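Local coordinates for protein ATP-dependent zinc metalloprotease FtsH (Thermotoga maritima, PDB 4M8A) that is the periplasmic domain of an inner-membrane ATP-dependent zinc metalloprotease that probably degrades cytoplasmic and membrane proteins processively and takes part in membrane-protein quality control, at residues T10-M15 with S55-K60. Sequence-based numbering, arbitrary orientation. Where two conformers were deposited one is given.
Sequences TSFVQM and SQLIEK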
ATOM      1  N   THR B  10      -9.950  -1.059  18.515  1.00 15.84           N
ATOM      2  CA  THR B  10      -9.994   0.268  17.905  1.00 17.77           C
ATOM      3  C   THR B  10      -8.700   1.043  18.140  1.00 19.02           C
ATOM      4  O   THR B  10      -8.154   1.652  17.216  1.00 19.70           O
ATOM      5  CB  THR B  10     -11.183   1.065  18.441  1.00 16.45           C
ATOM      6  OG1 THR B  10     -12.371   0.322  18.174  1.00 17.64           O
ATOM      7  CG2 THR B  10     -11.296   2.415  17.748  1.00 20.32           C
ATOM      8  N   SER B  11      -8.202   1.002  19.372  1.00 16.73           N
ATOM      9  CA  SER B  11      -6.974   1.713  19.708  1.00 19.36           C
ATOM     10  C   SER B  11      -5.770   1.105  18.986  1.00 17.99           C
ATOM     11  O   SER B  11      -4.854   1.828  18.593  1.00 20.88           O
ATOM     12  CB  SER B  11      -6.747   1.747  21.219  1.00 21.76           C
ATOM     13  OG  SER B  11      -7.661   2.626  21.869  1.00 25.46           O
ATOM     14  N   PHE B  12      -5.792  -0.210  18.791  1.00 16.71           N
ATOM     15  CA  PHE B  12      -4.756  -0.902  18.030  1.00 16.20           C
ATOM     16  C   PHE B  12      -4.729  -0.399  16.592  1.00 17.33           C
ATOM     17  O   PHE B  12      -3.670  -0.049  16.070  1.00 17.62           O
ATOM     18  CB  PHE B  12      -5.008  -2.413  18.053  1.00 14.00           C
ATOM     19  CG  PHE B  12      -4.246  -3.181  17.002  1.00 13.92           C
ATOM     20  CD1 PHE B  12      -2.859  -3.220  17.009  1.00 14.36           C
ATOM     21  CD2 PHE B  12      -4.929  -3.881  16.015  1.00 16.54           C
ATOM     22  CE1 PHE B  12      -2.163  -3.930  16.034  1.00 14.97           C
ATOM     23  CE2 PHE B  12      -4.245  -4.598  15.046  1.00 17.25           C
ATOM     24  CZ  PHE B  12      -2.857  -4.628  15.055  1.00 15.35           C
ATOM     25  N   VAL B  13      -5.894  -0.367  15.950  1.00 15.90           N
ATOM     26  CA  VAL B  13      -5.982   0.151  14.587  1.00 17.71           C
ATOM     27  C   VAL B  13      -5.488   1.596  14.529  1.00 18.63           C
ATOM     28  O   VAL B  13      -4.749   1.960  13.606  1.00 21.71           O
ATOM     29  CB  VAL B  13      -7.409   0.001  14.009  1.00 18.10           C
ATOM     30  CG1 VAL B  13      -7.524   0.690  12.680  1.00 18.75           C
ATOM     31  CG2 VAL B  13      -7.768  -1.478  13.884  1.00 21.20           C
ATOM     32  N   GLN B  14      -5.874   2.389  15.539  0.54 18.65           N
ATOM     33  CA  GLN B  14      -5.428   3.783  15.727  0.54 18.97           C
ATOM     34  C   GLN B  14      -3.901   3.918  15.735  0.54 18.06           C
ATOM     35  O   GLN B  14      -3.334   4.872  15.187  0.54 19.64           O
ATOM     36  CB  GLN B  14      -5.988   4.360  17.046  0.54 21.03           C
ATOM     37  CG  GLN B  14      -7.349   5.059  16.947  0.54 20.57           C
ATOM     38  CD  GLN B  14      -8.007   5.384  18.300  0.54 21.41           C
ATOM     39  OE1 GLN B  14      -7.442   5.152  19.371  0.54 23.20           O
ATOM     40  NE2 GLN B  14      -9.219   5.922  18.238  0.54 21.61           N
ATOM     41  N   MET B  15      -3.245   2.957  16.373  1.00 19.13           N
ATOM     42  CA  MET B  15      -1.785   2.920  16.469  1.00 19.48           C
ATOM     43  C   MET B  15      -1.124   2.523  15.158  1.00 20.90           C
ATOM     44  O   MET B  15      -0.091   3.078  14.774  1.00 22.08           O
ATOM     45  CB  MET B  15      -1.349   1.971  17.582  1.00 19.15           C
ATOM     46  CG  MET B  15      -1.602   2.546  18.938  1.00 25.92           C
ATOM     47  SD  MET B  15      -1.237   1.361  20.225  1.00 31.17           S
ATOM     48  CE  MET B  15       0.432   0.912  19.803  1.00 31.21           C
ATOM     49  N   SER B  55      -7.225 -10.857   5.995  1.00 19.49           N
ATOM     50  CA  SER B  55      -6.131 -10.690   5.043  1.00 24.34           C
ATOM     51  C   SER B  55      -5.866  -9.229   4.728  1.00 22.36           C
ATOM     52  O   SER B  55      -4.740  -8.861   4.407  1.00 21.39           O
ATOM     53  CB  SER B  55      -6.425 -11.442   3.743  1.00 26.85           C
ATOM     54  OG  SER B  55      -7.544 -10.879   3.078  1.00 37.81           O
ATOM     55  N   GLN B  56      -6.904  -8.404   4.821  1.00 26.76           N
ATOM     56  CA  GLN B  56      -6.761  -6.978   4.551  1.00 25.48           C
ATOM     57  C   GLN B  56      -5.918  -6.317   5.635  1.00 21.60           C
ATOM     58  O   GLN B  56      -5.021  -5.520   5.340  1.00 22.99           O
ATOM     59  CB  GLN B  56      -8.131  -6.316   4.463  1.00 36.31           C
ATOM     60  CG  GLN B  56      -8.117  -4.922   3.894  1.00 48.70           C
ATOM     61  CD  GLN B  56      -9.515  -4.461   3.548  1.00 54.02           C
ATOM     62  OE1 GLN B  56     -10.375  -5.258   3.176  1.00 58.37           O
ATOM     63  NE2 GLN B  56      -9.748  -3.158   3.660  1.00 57.81           N
ATOM     64  N   LEU B  57      -6.188  -6.675   6.891  1.00 19.42           N
ATOM     65  CA  LEU B  57      -5.410  -6.158   8.015  1.00 17.54           C
ATOM     66  C   LEU B  57      -3.971  -6.635   7.923  1.00 15.62           C
ATOM     67  O   LEU B  57      -3.028  -5.865   8.093  1.00 14.35           O
ATOM     68  CB  LEU B  57      -6.002  -6.610   9.346  1.00 16.89           C
ATOM     69  CG  LEU B  57      -5.132  -6.337  10.585  1.00 16.64           C
ATOM     70  CD1 LEU B  57      -5.011  -4.837  10.895  1.00 16.92           C
ATOM     71  CD2 LEU B  57      -5.659  -7.100  11.805  1.00 17.58           C
ATOM     72  N   ILE B  58      -3.809  -7.920   7.644  1.00 13.22           N
ATOM     73  CA  ILE B  58      -2.474  -8.507   7.602  1.00 12.87           C
ATOM     74  C   ILE B  58      -1.611  -7.904   6.501  1.00 15.18           C
ATOM     75  O   ILE B  58      -0.462  -7.546   6.737  1.00 15.02           O
ATOM     76  CB  ILE B  58      -2.549 -10.051   7.508  1.00 12.35           C
ATOM     77  CG1 ILE B  58      -3.164 -10.579   8.813  1.00 14.86           C
ATOM     78  CG2 ILE B  58      -1.170 -10.649   7.284  1.00 15.27           C
ATOM     79  CD1 ILE B  58      -3.656 -12.023   8.772  1.00 18.24           C
ATOM     80  N   GLU B  59      -2.144  -7.766   5.300  1.00 18.63           N
ATOM     81  CA  GLU B  59      -1.289  -7.227   4.258  1.00 20.67           C
ATOM     82  C   GLU B  59      -1.028  -5.739   4.488  1.00 24.66           C
ATOM     83  O   GLU B  59       0.038  -5.242   4.130  1.00 24.08           O
ATOM     84  CB  GLU B  59      -1.816  -7.553   2.856  1.00 24.41           C
ATOM     85  CG  GLU B  59      -1.928  -9.059   2.560  1.00 24.87           C
ATOM     86  CD  GLU B  59      -0.600  -9.826   2.628  1.00 31.22           C
ATOM     87  OE1 GLU B  59       0.468  -9.257   2.301  1.00 32.91           O
ATOM     88  OE2 GLU B  59      -0.633 -11.026   2.980  1.00 26.75           O
ATOM     89  N   LYS B  60      -1.970  -5.049   5.133  1.00 22.92           N
ATOM     90  CA  LYS B  60      -1.752  -3.663   5.563  1.00 24.03           C
ATOM     91  C   LYS B  60      -0.583  -3.531   6.547  1.00 19.81           C
ATOM     92  O   LYS B  60       0.280  -2.659   6.392  1.00 21.70           O
ATOM     93  CB  LYS B  60      -3.019  -3.091   6.203  1.00 27.38           C
ATOM     94  CG  LYS B  60      -2.865  -1.693   6.810  1.00 36.43           C
ATOM     95  CD  LYS B  60      -4.182  -1.238   7.443  1.00 41.33           C
ATOM     96  CE  LYS B  60      -4.010  -0.005   8.318  1.00 47.56           C
ATOM     97  NZ  LYS B  60      -5.318   0.476   8.864  1.00 49.41           N
TER
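The ring of F12 meets the branched end of L57 where two helices, 9-17 and 55-63, lie on one face of the four-stranded mixed sheet of the alpha+beta periplasmic domain of FtsH. It is a worked example of how helices can touch through side-chain ends while their backbones stay apart: the nearest CA atoms, those of V13 and L57, are 9.1 Å from each other, and no hydrogen bond joins the two segments.

L57 shows how the gap is bridged. Its CB is still 6.3 Å from F12 CE2. With CG anti to the backbone N (chi1 170°), the chain runs on toward the neighbouring helix, and L57 CG comes to 4.9 Å from F12 CE2. The branch then splits: L57 CD1 lies 4.2 Å from F12 CE2, approaching the ring obliquely, and L57 CD2 lies 4.3 Å from the same ring carbon. Both methyls thus stand near one carbon of the ring. The other surroundings of L57 include Y9 and A51, whereas F12 also packs on V26, L34 and V36 of the sheet, and I58 sits on I28, so this hydrophobic layer continues beneath both helices.

Beside the buried pair, the other approach is between a valine methyl and a lysine ammonium. V13 and K60 approach at their ends, and V13 also packs against V62 of the second subunit, linking this edge to the six-chain assembly. K60 is almost fully extended, its four torsions all within 13° of 180°, and this reach carries its ammonium across the gap. There K60 NZ stands 4.4 Å from V13 CG1 and makes a long, weak ion pair with E17 OE2.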